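Local coordinates for protein catechol 2,3-dioxygenase (PDB 3HPV) that probably catalyses the iron(II)-dependent extradiol cleavage of catechol by oxygen to 2-hydroxy-6-oxohexa-2,4-dienoate, as a homotetramer, at residues A[40-45]-A[55-60]; A[74-79]-A[121-126]; A[152-157]-A[214-219]; A[178-183]-A[279-284]. All coordinates share one frame; numbering follows the deposited sequence.

From the N terminus, contact 1 comes first. It closes the short hairpin of strands 43-46 and 56-60. Contact 2 follows in series and closes a longer loop, bringing the chain after strand 117-121 back to the start of helix 76-89. Both belong to the N-terminal half. Contacts 3 and 4 belong to the C-terminal half and reach the same sheet. There the chain alternates: 152-157, 178-183, 214-219, 279-284, so these two contacts cross. Contact 3 joins two of the three strands that bind the iron, near the centre of the chain. Contact 4 adds strand 282-284 at the sheet's edge. Contacts 1 and 3 touch, as Tyr56 packs on Phe219 and Cys217.

Contact 1 of 4, residues A[40-45]-A[55-60]; sequences QGRVYF and CYIIRE
Tyr44 and Ile57 meet on one face of an antiparallel strand pair. Ile57 CG2 sits over the centre of the Tyr44 ring, 4.2 Å from its centroid, a CH-pi contact 4° off the ring normal. Ile57 CG1 lies beside the backbone N (chi1 -58°), which brings it to the ring margin, 3.5 Å from Tyr44 CD2. The phenol OH is tied to Asp38 and Leu102. On the other face Val43 and Ile58 lie side by side, with Val43 CG1 3.8 Å from Ile58 CB. Ile58 CD1 reaches obliquely to Phe45 CE1 at 3.6 Å. Tyr56 O lies at the edge of the Phe45 ring, in its plane. Helix 19-30 covers this face through Leu19 and Arg27. Phe45 O takes two backbone donors: Cys55 N at 2.7 Å, in the carbonyl plane, and Tyr56 N at 3.2 Å, from above that plane. Cys55 and Tyr56 both face Phe45, a classic beta bulge at the loop end of a hairpin in the N-terminal vicinal oxygen chelate domain.

Contact 2 of 4, residues A[74-79]-A[121-126]; sequences LDKATL and YAEKTC
Ala122 CB lies over one face of the flat peptide group between Asp75 and Lys76, 3.4 Å from Asp75 C and 3.5 Å from Lys76 N. The carboxylate of Asp75 caps the helix. Its OD1 takes two donors from Thr78. Thr78 N comes nearly along the C-O axis at 2.6 Å from Asp75 OD1, while Thr78 OG1 comes from above the carboxylate plane at 2.7 Å. Asp75 is thereby the N-cap of helix 76-89. The side chains of Lys76 and Glu123 cross obliquely. Lys76 NZ forms a salt bridge with Glu123 OE2, though the place of that oxygen is less sure. One turn into the helix, Leu79 has CG opposite its backbone N (chi1 -178°). This brings CD2 to 4.0 Å from Ala122 N. The Tyr121 ring stacks on His11. The contact therefore seats the first turn of helix 76-89 on the chain leaving strand 117-121. Val73 of strand 65-73 and Val108 of strand 107-111 also pack against Leu79.

Contact 3 of 4, residues A[152-157]-A[214-219]; sequences LDHCLL and LHHCSF. With FE2 (Fe (II) ion), chain E.
His154 and His216 both turn CG to a place between the backbone N and the carbonyl carbon (chi1 60° and 75°). Both side chains leave the same face, and these torsions lean each ring toward the other strand. There both NE2 atoms bind the iron(II) ion, at 2.3 Å from His154 NE2 and 2.4 Å from His216 NE2. The rings meet obliquely, with planes 82° apart. Ser218 CB lies over one face of the His154 ring, displaced toward its rim, 3.5 Å from the centroid. At the other ring nitrogen, His154 ND1 donates to the anti lone pair of Asp153 OD2 at 2.7 Å, nearly in the ring plane. His215 and His216 both face Leu156 in a classic beta bulge. Glu267 is the third protein ligand, giving the two-histidine, one-carboxylate facial triad of extradiol dioxygenases. Ser218 OG bonds to Glu267, a second-shell hold on this ligand. With the metal bond, the Asp153 bond helps to fix the rotation of the His154 ring and probably makes its NE2 a stronger electron donor to the metal.

Contact 4 of 4, residues A[178-183]-A[279-284]; sequences VERVLS and YEPLSW
Val178 O accepts two bonds, from Leu282 N at 2.8 Å and from a water at 3.1 Å. The same water also donates to Glu280 O, just before strand 282-284 begins. From there the backbones pair in parallel, through Arg180 N to Leu282 O, Trp284 N to Arg180 O and Leu182 N to Trp284 O. Arg180 CG stands between the backbone N and the carbonyl carbon (chi1 37°), and a bend at chi2 (86°) brings its end to Ser283 and Pro281. Arg180 NE donates to Ser283 OG, near the guanidinium plane; the modelled 2.5 Å is unusually short and its exact value doubtful. Pro281 CG lies over one face of the guanidinium, 3.5 Å from Arg180 NH2. On the other face of the sheet Trp284 NE1 donates to Glu179 OE1 at 2.9 Å. That oxygen lies near the indole plane, yet the N-H meets it from above the carboxylate plane. Val181 CG2 packs on Trp284 CB at 4.2 Å. Strand 282-284 is the outermost strand of the sheet within this chain, and Ser283 makes backbone bonds to a second subunit. Glu179 OE2 bonds to Tyr273 OH. The buried carboxylate thus has a partner at each oxygen, which probably helps to stabilise a negative charge there.

Contact 1 of 4, residues A[40-45]-A[55-60]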
loop_
_atom_site.group_PDB
_atom_site.type_symbol
_atom_site.label_atom_id
_atom_site.label_comp_id
_atom_site.label_asym_id
_atom_site.label_seq_id
_atom_site.Cartn_x
_atom_site.Cartn_y
_atom_site.Cartn_z
ATOM N N GLN A 40 -42.057 -0.087 -9.184
ATOM C CA GLN A 40 -41.927 1.369 -9.326
ATOM C C GLN A 40 -40.738 1.688 -10.228
ATOM O O GLN A 40 -40.479 2.851 -10.558
ATOM C CB GLN A 40 -41.703 2.027 -7.962
ATOM C CG GLN A 40 -42.865 1.889 -7.000
ATOM C CD GLN A 40 -42.474 2.214 -5.568
ATOM O OE1 GLN A 40 -41.807 3.220 -5.303
ATOM N NE2 GLN A 40 -42.896 1.364 -4.631
ATOM N N GLY A 41 -40.006 0.648 -10.611
ATOM C CA GLY A 41 -38.857 0.835 -11.474
ATOM C C GLY A 41 -37.596 1.261 -10.744
ATOM O O GLY A 41 -36.701 1.870 -11.341
ATOM N N ARG A 42 -37.535 0.973 -9.443
ATOM C CA ARG A 42 -36.344 1.299 -8.671
ATOM C C ARG A 42 -35.407 0.113 -8.888
ATOM O O ARG A 42 -35.860 -1.024 -9.006
ATOM C CB ARG A 42 -36.649 1.406 -7.171
ATOM C CG ARG A 42 -37.534 2.553 -6.723
ATOM C CD ARG A 42 -38.494 2.006 -5.658
ATOM N NE ARG A 42 -38.374 2.653 -4.358
ATOM C CZ ARG A 42 -38.896 2.176 -3.229
ATOM N NH1 ARG A 42 -39.572 1.040 -3.226
ATOM N NH2 ARG A 42 -38.763 2.858 -2.101
ATOM N N VAL A 43 -34.110 0.388 -8.963
ATOM C CA VAL A 43 -33.105 -0.651 -9.131
ATOM C C VAL A 43 -32.226 -0.609 -7.875
ATOM O O VAL A 43 -31.727 0.457 -7.494
ATOM C CB VAL A 43 -32.273 -0.441 -10.425
ATOM C CG1 VAL A 43 -31.779 0.984 -10.528
ATOM C CG2 VAL A 43 -31.115 -1.400 -10.433
ATOM N N TYR A 44 -32.074 -1.775 -7.241
ATOM C CA TYR A 44 -31.342 -1.957 -5.979
ATOM C C TYR A 44 -29.944 -2.538 -6.104
ATOM O O TYR A 44 -29.710 -3.436 -6.915
ATOM C CB TYR A 44 -32.121 -2.904 -5.048
ATOM C CG TYR A 44 -33.571 -2.544 -4.764
ATOM C CD1 TYR A 44 -34.509 -2.412 -5.793
ATOM C CD2 TYR A 44 -34.006 -2.379 -3.460
ATOM C CE1 TYR A 44 -35.841 -2.123 -5.518
ATOM C CE2 TYR A 44 -35.328 -2.101 -3.174
ATOM C CZ TYR A 44 -36.242 -1.976 -4.197
ATOM O OH TYR A 44 -37.551 -1.738 -3.865
ATOM N N PHE A 45 -29.039 -2.058 -5.248
ATOM C CA PHE A 45 -27.647 -2.511 -5.211
ATOM C C PHE A 45 -27.131 -2.693 -3.789
ATOM O O PHE A 45 -27.736 -2.232 -2.816
ATOM C CB PHE A 45 -26.709 -1.492 -5.854
ATOM C CG PHE A 45 -27.043 -1.139 -7.258
ATOM C CD1 PHE A 45 -27.863 -0.056 -7.533
ATOM C CD2 PHE A 45 -26.457 -1.827 -8.313
ATOM C CE1 PHE A 45 -28.086 0.349 -8.845
ATOM C CE2 PHE A 45 -26.672 -1.432 -9.610
ATOM C CZ PHE A 45 -27.490 -0.335 -9.879
ATOM N N CYS A 55 -28.110 -1.513 -0.196
ATOM C CA CYS A 55 -27.616 -0.379 0.568
ATOM C C CYS A 55 -27.764 0.863 -0.285
ATOM O O CYS A 55 -27.713 1.973 0.231
ATOM C CB CYS A 55 -26.146 -0.558 0.963
ATOM S SG CYS A 55 -24.937 -0.328 -0.386
ATOM N N TYR A 56 -27.973 0.688 -1.591
ATOM C CA TYR A 56 -28.114 1.852 -2.477
ATOM C C TYR A 56 -29.194 1.618 -3.532
ATOM O O TYR A 56 -29.059 0.728 -4.376
ATOM C CB TYR A 56 -26.781 2.139 -3.164
ATOM C CG TYR A 56 -26.581 3.564 -3.655
ATOM C CD1 TYR A 56 -26.257 4.596 -2.779
ATOM C CD2 TYR A 56 -26.636 3.858 -5.009
ATOM C CE1 TYR A 56 -25.983 5.885 -3.257
ATOM C CE2 TYR A 56 -26.362 5.130 -5.494
ATOM C CZ TYR A 56 -26.036 6.130 -4.624
ATOM O OH TYR A 56 -25.732 7.364 -5.136
ATOM N N ILE A 57 -30.262 2.419 -3.477
ATOM C CA ILE A 57 -31.370 2.305 -4.424
ATOM C C ILE A 57 -31.487 3.575 -5.248
ATOM O O ILE A 57 -31.479 4.684 -4.708
ATOM C CB ILE A 57 -32.704 2.038 -3.707
ATOM C CG1 ILE A 57 -32.595 0.768 -2.868
ATOM C CG2 ILE A 57 -33.810 1.839 -4.703
ATOM C CD1 ILE A 57 -32.205 1.023 -1.437
ATOM N N ILE A 58 -31.609 3.381 -6.559
ATOM C CA ILE A 58 -31.689 4.444 -7.559
ATOM C C ILE A 58 -33.088 4.615 -8.155
ATOM O O ILE A 58 -33.687 3.649 -8.623
ATOM C CB ILE A 58 -30.684 4.140 -8.720
ATOM C CG1 ILE A 58 -29.277 4.561 -8.315
ATOM C CG2 ILE A 58 -31.077 4.852 -9.982
ATOM C CD1 ILE A 58 -28.626 3.627 -7.368
ATOM N N ARG A 59 -33.595 5.846 -8.166
ATOM C CA ARG A 59 -34.927 6.119 -8.713
ATOM C C ARG A 59 -34.911 7.244 -9.739
ATOM O O ARG A 59 -34.408 8.330 -9.450
ATOM C CB ARG A 59 -35.899 6.520 -7.600
ATOM C CG ARG A 59 -37.294 6.843 -8.112
ATOM C CD ARG A 59 -38.237 7.123 -6.966
ATOM N NE ARG A 59 -37.915 8.378 -6.305
ATOM C CZ ARG A 59 -38.368 9.564 -6.692
ATOM N NH1 ARG A 59 -39.171 9.662 -7.744
ATOM N NH2 ARG A 59 -38.023 10.654 -6.027
ATOM N N GLU A 60 -35.481 7.001 -10.918
ATOM C CA GLU A 60 -35.515 8.035 -11.945
ATOM C C GLU A 60 -36.362 9.239 -11.523
ATOM O O GLU A 60 -37.405 9.098 -10.887
ATOM C CB GLU A 60 -36.055 7.490 -13.267
ATOM C CG GLU A 60 -35.501 8.265 -14.467
ATOM C CD GLU A 60 -36.279 8.053 -15.756
ATOM O OE1 GLU A 60 -37.379 8.630 -15.869
ATOM O OE2 GLU A 60 -35.787 7.322 -16.651
#

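Contact 2 of 4, residues A[74-79]-A[121-126]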
loop_
_atom_site.group_PDB
_atom_site.type_symbol
_atom_site.label_atom_id
_atom_site.label_comp_id
_atom_site.label_asym_id
_atom_site.label_seq_id
_atom_site.Cartn_x
_atom_site.Cartn_y
_atom_site.Cartn_z
ATOM N N LEU A 74 -31.021 -3.103 15.508
ATOM C CA LEU A 74 -30.843 -4.456 16.040
ATOM C C LEU A 74 -31.932 -5.507 15.858
ATOM O O LEU A 74 -31.625 -6.664 15.540
ATOM C CB LEU A 74 -30.520 -4.395 17.538
ATOM C CG LEU A 74 -30.208 -5.754 18.188
ATOM C CD1 LEU A 74 -28.838 -6.237 17.704
ATOM C CD2 LEU A 74 -30.185 -5.634 19.690
ATOM N N ASP A 75 -33.180 -5.109 16.103
ATOM C CA ASP A 75 -34.327 -6.019 16.054
ATOM C C ASP A 75 -35.661 -5.294 16.110
ATOM O O ASP A 75 -35.728 -4.097 16.400
ATOM C CB ASP A 75 -34.289 -7.005 17.233
ATOM C CG ASP A 75 -34.152 -6.297 18.580
ATOM O OD1 ASP A 75 -34.860 -5.284 18.793
ATOM O OD2 ASP A 75 -33.344 -6.751 19.430
ATOM N N LYS A 76 -36.721 -6.055 15.863
ATOM C CA LYS A 76 -38.088 -5.549 15.866
ATOM C C LYS A 76 -38.427 -4.766 17.130
ATOM O O LYS A 76 -39.049 -3.710 17.061
ATOM C CB LYS A 76 -39.055 -6.726 15.699
ATOM C CG LYS A 76 -39.892 -6.662 14.445
ATOM C CD LYS A 76 -40.310 -8.044 13.993
ATOM C CE LYS A 76 -41.355 -7.948 12.891
ATOM N NZ LYS A 76 -41.593 -9.275 12.264
ATOM N N ALA A 77 -38.018 -5.287 18.282
ATOM C CA ALA A 77 -38.273 -4.623 19.560
ATOM C C ALA A 77 -37.563 -3.273 19.651
ATOM O O ALA A 77 -38.131 -2.293 20.147
ATOM C CB ALA A 77 -37.839 -5.524 20.722
ATOM N N THR A 78 -36.317 -3.219 19.183
ATOM C CA THR A 78 -35.560 -1.970 19.213
ATOM C C THR A 78 -36.246 -0.955 18.299
ATOM O O THR A 78 -36.270 0.237 18.577
ATOM C CB THR A 78 -34.130 -2.168 18.699
ATOM O OG1 THR A 78 -33.440 -3.102 19.532
ATOM C CG2 THR A 78 -33.392 -0.848 18.689
ATOM N N LEU A 79 -36.793 -1.447 17.192
ATOM C CA LEU A 79 -37.468 -0.593 16.239
ATOM C C LEU A 79 -38.720 0.061 16.819
ATOM O O LEU A 79 -38.887 1.274 16.698
ATOM C CB LEU A 79 -37.835 -1.386 14.991
ATOM C CG LEU A 79 -38.504 -0.546 13.906
ATOM C CD1 LEU A 79 -37.539 0.530 13.457
ATOM C CD2 LEU A 79 -38.872 -1.427 12.742
ATOM N N TYR A 121 -35.149 0.561 10.125
ATOM C CA TYR A 121 -35.750 -0.746 9.872
ATOM C C TYR A 121 -34.973 -1.827 10.623
ATOM O O TYR A 121 -33.800 -1.649 10.955
ATOM C CB TYR A 121 -35.776 -1.077 8.381
ATOM C CG TYR A 121 -34.421 -1.179 7.725
ATOM C CD1 TYR A 121 -33.756 -0.038 7.279
ATOM C CD2 TYR A 121 -33.820 -2.427 7.513
ATOM C CE1 TYR A 121 -32.519 -0.133 6.618
ATOM C CE2 TYR A 121 -32.600 -2.538 6.860
ATOM C CZ TYR A 121 -31.950 -1.386 6.407
ATOM O OH TYR A 121 -30.763 -1.480 5.713
ATOM N N ALA A 122 -35.643 -2.945 10.900
ATOM C CA ALA A 122 -35.038 -4.072 11.608
ATOM C C ALA A 122 -34.821 -5.267 10.683
ATOM O O ALA A 122 -33.951 -6.100 10.925
ATOM C CB ALA A 122 -35.931 -4.500 12.778
ATOM N N GLU A 123 -35.620 -5.355 9.624
ATOM C CA GLU A 123 -35.501 -6.484 8.720
ATOM C C GLU A 123 -35.243 -6.177 7.266
ATOM O O GLU A 123 -35.880 -5.311 6.653
ATOM C CB GLU A 123 -36.754 -7.354 8.811
ATOM C CG GLU A 123 -37.008 -7.925 10.189
ATOM C CD GLU A 123 -38.375 -8.571 10.305
ATOM O OE1 GLU A 123 -38.592 -9.637 9.690
ATOM O OE2 GLU A 123 -39.235 -8.002 11.012
ATOM N N LYS A 124 -34.270 -6.892 6.725
ATOM C CA LYS A 124 -33.951 -6.797 5.311
ATOM C C LYS A 124 -33.261 -8.105 5.028
ATOM O O LYS A 124 -32.349 -8.501 5.762
ATOM C CB LYS A 124 -33.027 -5.622 4.976
ATOM C CG LYS A 124 -32.827 -5.485 3.457
ATOM C CD LYS A 124 -31.974 -4.296 3.080
ATOM C CE LYS A 124 -32.743 -2.973 3.209
ATOM N NZ LYS A 124 -31.846 -1.827 2.924
ATOM N N THR A 125 -33.716 -8.781 3.977
ATOM C CA THR A 125 -33.176 -10.077 3.617
ATOM C C THR A 125 -31.654 -10.091 3.494
ATOM O O THR A 125 -31.033 -9.174 2.939
ATOM C CB THR A 125 -33.764 -10.602 2.278
ATOM O OG1 THR A 125 -35.188 -10.684 2.358
ATOM C CG2 THR A 125 -33.245 -11.993 1.996
ATOM N N CYS A 126 -31.074 -11.159 4.019
ATOM C CA CYS A 126 -29.650 -11.384 3.966
ATOM C C CYS A 126 -29.403 -12.231 2.730
ATOM O O CYS A 126 -29.875 -13.369 2.658
ATOM C CB CYS A 126 -29.209 -12.141 5.203
ATOM S SG CYS A 126 -27.540 -12.736 5.109
#

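Contact 3 of 4, residues A[152-157]-A[214-219]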
loop_
_atom_site.group_PDB
_atom_site.type_symbol
_atom_site.label_atom_id
_atom_site.label_comp_id
_atom_site.label_asym_id
_atom_site.label_seq_id
_atom_site.Cartn_x
_atom_site.Cartn_y
_atom_site.Cartn_z
ATOM N N LEU A 152 -21.545 0.786 2.421
ATOM C CA LEU A 152 -22.109 2.120 2.417
ATOM C C LEU A 152 -21.647 2.570 3.789
ATOM O O LEU A 152 -22.113 2.048 4.816
ATOM C CB LEU A 152 -23.635 2.066 2.409
ATOM C CG LEU A 152 -24.352 3.378 2.769
ATOM C CD1 LEU A 152 -24.061 4.466 1.745
ATOM C CD2 LEU A 152 -25.873 3.114 2.833
ATOM N N ASP A 153 -20.737 3.532 3.815
ATOM C CA ASP A 153 -20.169 4.005 5.072
ATOM C C ASP A 153 -20.963 5.071 5.828
ATOM O O ASP A 153 -21.082 5.026 7.065
ATOM C CB ASP A 153 -18.760 4.525 4.820
ATOM C CG ASP A 153 -17.931 4.537 6.068
ATOM O OD1 ASP A 153 -17.459 3.443 6.467
ATOM O OD2 ASP A 153 -17.766 5.630 6.658
ATOM N N HIS A 154 -21.474 6.044 5.081
ATOM C CA HIS A 154 -22.238 7.140 5.653
ATOM C C HIS A 154 -22.676 8.038 4.512
ATOM O O HIS A 154 -22.635 7.650 3.341
ATOM C CB HIS A 154 -21.364 7.955 6.623
ATOM C CG HIS A 154 -20.155 8.566 5.980
ATOM N ND1 HIS A 154 -18.970 7.881 5.819
ATOM C CD2 HIS A 154 -19.967 9.777 5.401
ATOM C CE1 HIS A 154 -18.107 8.640 5.166
ATOM N NE2 HIS A 154 -18.687 9.793 4.899
ATOM N N CYS A 155 -23.116 9.231 4.872
ATOM C CA CYS A 155 -23.529 10.247 3.926
ATOM C C CYS A 155 -23.333 11.515 4.732
ATOM O O CYS A 155 -23.228 11.459 5.956
ATOM C CB CYS A 155 -25.002 10.089 3.502
ATOM S SG CYS A 155 -26.286 10.544 4.757
ATOM N N LEU A 156 -23.209 12.644 4.053
ATOM C CA LEU A 156 -23.077 13.914 4.740
ATOM C C LEU A 156 -24.220 14.751 4.166
ATOM O O LEU A 156 -24.467 14.740 2.962
ATOM C CB LEU A 156 -21.699 14.562 4.487
ATOM C CG LEU A 156 -21.488 15.905 5.243
ATOM C CD1 LEU A 156 -20.013 16.175 5.541
ATOM C CD2 LEU A 156 -22.058 17.032 4.413
ATOM N N LEU A 157 -24.942 15.444 5.032
ATOM C CA LEU A 157 -26.071 16.229 4.567
ATOM C C LEU A 157 -25.961 17.688 4.965
ATOM O O LEU A 157 -25.413 18.021 6.019
ATOM C CB LEU A 157 -27.397 15.651 5.111
ATOM C CG LEU A 157 -27.823 14.170 4.944
ATOM C CD1 LEU A 157 -27.539 13.653 3.518
ATOM C CD2 LEU A 157 -27.103 13.338 5.979
ATOM N N LEU A 214 -28.200 16.868 -0.257
ATOM C CA LEU A 214 -27.334 15.727 -0.058
ATOM C C LEU A 214 -25.959 16.176 -0.561
ATOM O O LEU A 214 -25.823 16.549 -1.726
ATOM C CB LEU A 214 -27.833 14.530 -0.874
ATOM C CG LEU A 214 -26.994 13.262 -1.102
ATOM C CD1 LEU A 214 -26.395 13.320 -2.468
ATOM C CD2 LEU A 214 -25.930 13.084 -0.016
ATOM N N HIS A 215 -24.954 16.192 0.315
ATOM C CA HIS A 215 -23.600 16.549 -0.123
ATOM C C HIS A 215 -22.975 15.323 -0.809
ATOM O O HIS A 215 -22.373 15.422 -1.884
ATOM C CB HIS A 215 -22.718 16.951 1.056
ATOM C CG HIS A 215 -21.331 17.344 0.650
ATOM N ND1 HIS A 215 -21.033 18.584 0.127
ATOM C CD2 HIS A 215 -20.174 16.644 0.638
ATOM C CE1 HIS A 215 -19.754 18.632 -0.190
ATOM N NE2 HIS A 215 -19.210 17.467 0.110
ATOM N N HIS A 216 -23.094 14.168 -0.168
ATOM C CA HIS A 216 -22.577 12.936 -0.745
ATOM C C HIS A 216 -22.873 11.704 0.055
ATOM O O HIS A 216 -23.134 11.762 1.251
ATOM C CB HIS A 216 -21.054 12.994 -0.937
ATOM C CG HIS A 216 -20.250 12.851 0.326
ATOM N ND1 HIS A 216 -19.965 13.914 1.158
ATOM C CD2 HIS A 216 -19.603 11.780 0.857
ATOM C CE1 HIS A 216 -19.172 13.509 2.141
ATOM N NE2 HIS A 216 -18.935 12.218 1.980
ATOM N N CYS A 217 -22.835 10.578 -0.641
ATOM C CA CYS A 217 -22.951 9.280 -0.022
ATOM C C CYS A 217 -21.500 8.766 -0.092
ATOM O O CYS A 217 -20.713 9.152 -0.992
ATOM C CB CYS A 217 -23.912 8.379 -0.799
ATOM S SG CYS A 217 -25.682 8.811 -0.501
ATOM N N SER A 218 -21.138 7.902 0.845
ATOM C CA SER A 218 -19.777 7.414 0.895
ATOM C C SER A 218 -19.639 5.913 0.985
ATOM O O SER A 218 -20.412 5.243 1.676
ATOM C CB SER A 218 -19.051 8.065 2.092
ATOM O OG SER A 218 -17.770 7.494 2.294
ATOM N N PHE A 219 -18.624 5.399 0.292
ATOM C CA PHE A 219 -18.327 3.974 0.282
ATOM C C PHE A 219 -16.860 3.727 0.658
ATOM O O PHE A 219 -15.941 4.392 0.156
ATOM C CB PHE A 219 -18.615 3.373 -1.092
ATOM C CG PHE A 219 -19.961 3.738 -1.649
ATOM C CD1 PHE A 219 -20.141 4.937 -2.336
ATOM C CD2 PHE A 219 -21.049 2.885 -1.484
ATOM C CE1 PHE A 219 -21.399 5.291 -2.852
ATOM C CE2 PHE A 219 -22.323 3.226 -1.993
ATOM C CZ PHE A 219 -22.492 4.436 -2.677
HETATM FE FE FE2 E . -17.530 11.424 3.790
#

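Contact 4 of 4, residues A[178-183]-A[279-284]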
loop_
_atom_site.group_PDB
_atom_site.type_symbol
_atom_site.label_atom_id
_atom_site.label_comp_id
_atom_site.label_asym_id
_atom_site.label_seq_id
_atom_site.Cartn_x
_atom_site.Cartn_y
_atom_site.Cartn_z
ATOM N N VAL A 178 -18.351 12.779 17.426
ATOM C CA VAL A 178 -16.945 12.405 17.316
ATOM C C VAL A 178 -16.115 13.623 16.897
ATOM O O VAL A 178 -14.992 13.822 17.354
ATOM C CB VAL A 178 -16.748 11.293 16.267
ATOM C CG1 VAL A 178 -15.262 10.958 16.123
ATOM C CG2 VAL A 178 -17.504 10.073 16.681
ATOM N N GLU A 179 -16.683 14.440 16.022
ATOM C CA GLU A 179 -15.985 15.611 15.542
ATOM C C GLU A 179 -16.953 16.718 15.195
ATOM O O GLU A 179 -18.104 16.463 14.845
ATOM C CB GLU A 179 -15.171 15.268 14.281
ATOM C CG GLU A 179 -13.967 14.347 14.508
ATOM C CD GLU A 179 -13.038 14.277 13.304
ATOM O OE1 GLU A 179 -13.066 15.216 12.485
ATOM O OE2 GLU A 179 -12.263 13.301 13.186
ATOM N N ARG A 180 -16.476 17.951 15.299
ATOM C CA ARG A 180 -17.279 19.094 14.917
ATOM C C ARG A 180 -16.445 20.269 14.462
ATOM O O ARG A 180 -15.249 20.375 14.757
ATOM C CB ARG A 180 -18.228 19.535 16.034
ATOM C CG ARG A 180 -17.678 19.415 17.429
ATOM C CD ARG A 180 -16.872 20.612 17.892
ATOM N NE ARG A 180 -16.298 20.309 19.200
ATOM C CZ ARG A 180 -17.002 20.072 20.304
ATOM N NH1 ARG A 180 -18.331 20.115 20.286
ATOM N NH2 ARG A 180 -16.370 19.750 21.428
ATOM N N VAL A 181 -17.099 21.115 13.680
ATOM C CA VAL A 181 -16.513 22.327 13.167
ATOM C C VAL A 181 -17.145 23.436 14.012
ATOM O O VAL A 181 -18.361 23.637 13.982
ATOM C CB VAL A 181 -16.860 22.514 11.674
ATOM C CG1 VAL A 181 -16.300 23.836 11.158
ATOM C CG2 VAL A 181 -16.276 21.371 10.879
ATOM N N LEU A 182 -16.309 24.106 14.799
ATOM C CA LEU A 182 -16.725 25.200 15.666
ATOM C C LEU A 182 -17.140 26.426 14.856
ATOM O O LEU A 182 -16.598 26.686 13.776
ATOM C CB LEU A 182 -15.571 25.577 16.602
ATOM C CG LEU A 182 -15.554 25.052 18.044
ATOM C CD1 LEU A 182 -16.123 23.653 18.144
ATOM C CD2 LEU A 182 -14.122 25.090 18.553
ATOM N N SER A 183 -18.097 27.185 15.387
ATOM C CA SER A 183 -18.579 28.387 14.716
ATOM C C SER A 183 -17.419 29.374 14.551
ATOM O O SER A 183 -16.525 29.434 15.396
ATOM C CB SER A 183 -19.714 29.033 15.527
ATOM O OG SER A 183 -20.452 29.964 14.739
ATOM N N TYR A 279 -15.361 8.519 24.382
ATOM C CA TYR A 279 -14.424 9.552 23.971
ATOM C C TYR A 279 -15.108 10.876 23.826
ATOM O O TYR A 279 -16.306 10.939 23.609
ATOM C CB TYR A 279 -13.739 9.200 22.634
ATOM C CG TYR A 279 -12.740 8.069 22.718
ATOM C CD1 TYR A 279 -12.032 7.648 21.585
ATOM C CD2 TYR A 279 -12.537 7.378 23.916
ATOM C CE1 TYR A 279 -11.151 6.557 21.647
ATOM C CE2 TYR A 279 -11.668 6.290 23.988
ATOM C CZ TYR A 279 -10.979 5.879 22.853
ATOM O OH TYR A 279 -10.162 4.763 22.920
ATOM N N GLU A 280 -14.320 11.933 23.961
ATOM C CA GLU A 280 -14.796 13.296 23.802
ATOM C C GLU A 280 -14.477 13.621 22.341
ATOM O O GLU A 280 -13.502 13.118 21.786
ATOM C CB GLU A 280 -14.030 14.229 24.749
ATOM C CG GLU A 280 -14.469 14.135 26.201
ATOM C CD GLU A 280 -15.952 14.493 26.385
ATOM O OE1 GLU A 280 -16.398 15.515 25.820
ATOM O OE2 GLU A 280 -16.669 13.761 27.100
ATOM N N PRO A 281 -15.276 14.480 21.705
ATOM C CA PRO A 281 -15.027 14.821 20.299
ATOM C C PRO A 281 -13.790 15.672 19.987
ATOM O O PRO A 281 -13.168 16.246 20.877
ATOM C CB PRO A 281 -16.312 15.543 19.903
ATOM C CG PRO A 281 -16.647 16.300 21.167
ATOM C CD PRO A 281 -16.383 15.278 22.265
ATOM N N LEU A 282 -13.434 15.747 18.709
ATOM C CA LEU A 282 -12.326 16.591 18.281
ATOM C C LEU A 282 -13.007 17.823 17.696
ATOM O O LEU A 282 -14.198 17.766 17.397
ATOM C CB LEU A 282 -11.489 15.889 17.215
ATOM C CG LEU A 282 -10.951 14.537 17.687
ATOM C CD1 LEU A 282 -9.831 14.087 16.758
ATOM C CD2 LEU A 282 -10.439 14.660 19.144
ATOM N N SER A 283 -12.277 18.929 17.559
ATOM C CA SER A 283 -12.839 20.168 17.015
ATOM C C SER A 283 -11.988 20.808 15.918
ATOM O O SER A 283 -10.756 20.744 15.941
ATOM C CB SER A 283 -13.031 21.208 18.121
ATOM O OG SER A 283 -13.793 20.701 19.198
ATOM N N TRP A 284 -12.667 21.433 14.962
ATOM C CA TRP A 284 -12.013 22.126 13.871
ATOM C C TRP A 284 -12.484 23.576 13.875
ATOM O O TRP A 284 -13.692 23.840 13.913
ATOM C CB TRP A 284 -12.380 21.494 12.532
ATOM C CG TRP A 284 -11.930 20.090 12.404
ATOM C CD1 TRP A 284 -12.653 18.969 12.687
ATOM C CD2 TRP A 284 -10.626 19.647 12.017
ATOM N NE1 TRP A 284 -11.876 17.847 12.502
ATOM C CE2 TRP A 284 -10.625 18.235 12.093
ATOM C CE3 TRP A 284 -9.458 20.303 11.617
ATOM C CZ2 TRP A 284 -9.497 17.468 11.787
ATOM C CZ3 TRP A 284 -8.338 19.541 11.314
ATOM C CH2 TRP A 284 -8.366 18.135 11.403
HETATM O O HOH W 1 -13.624 11.812 19.233
#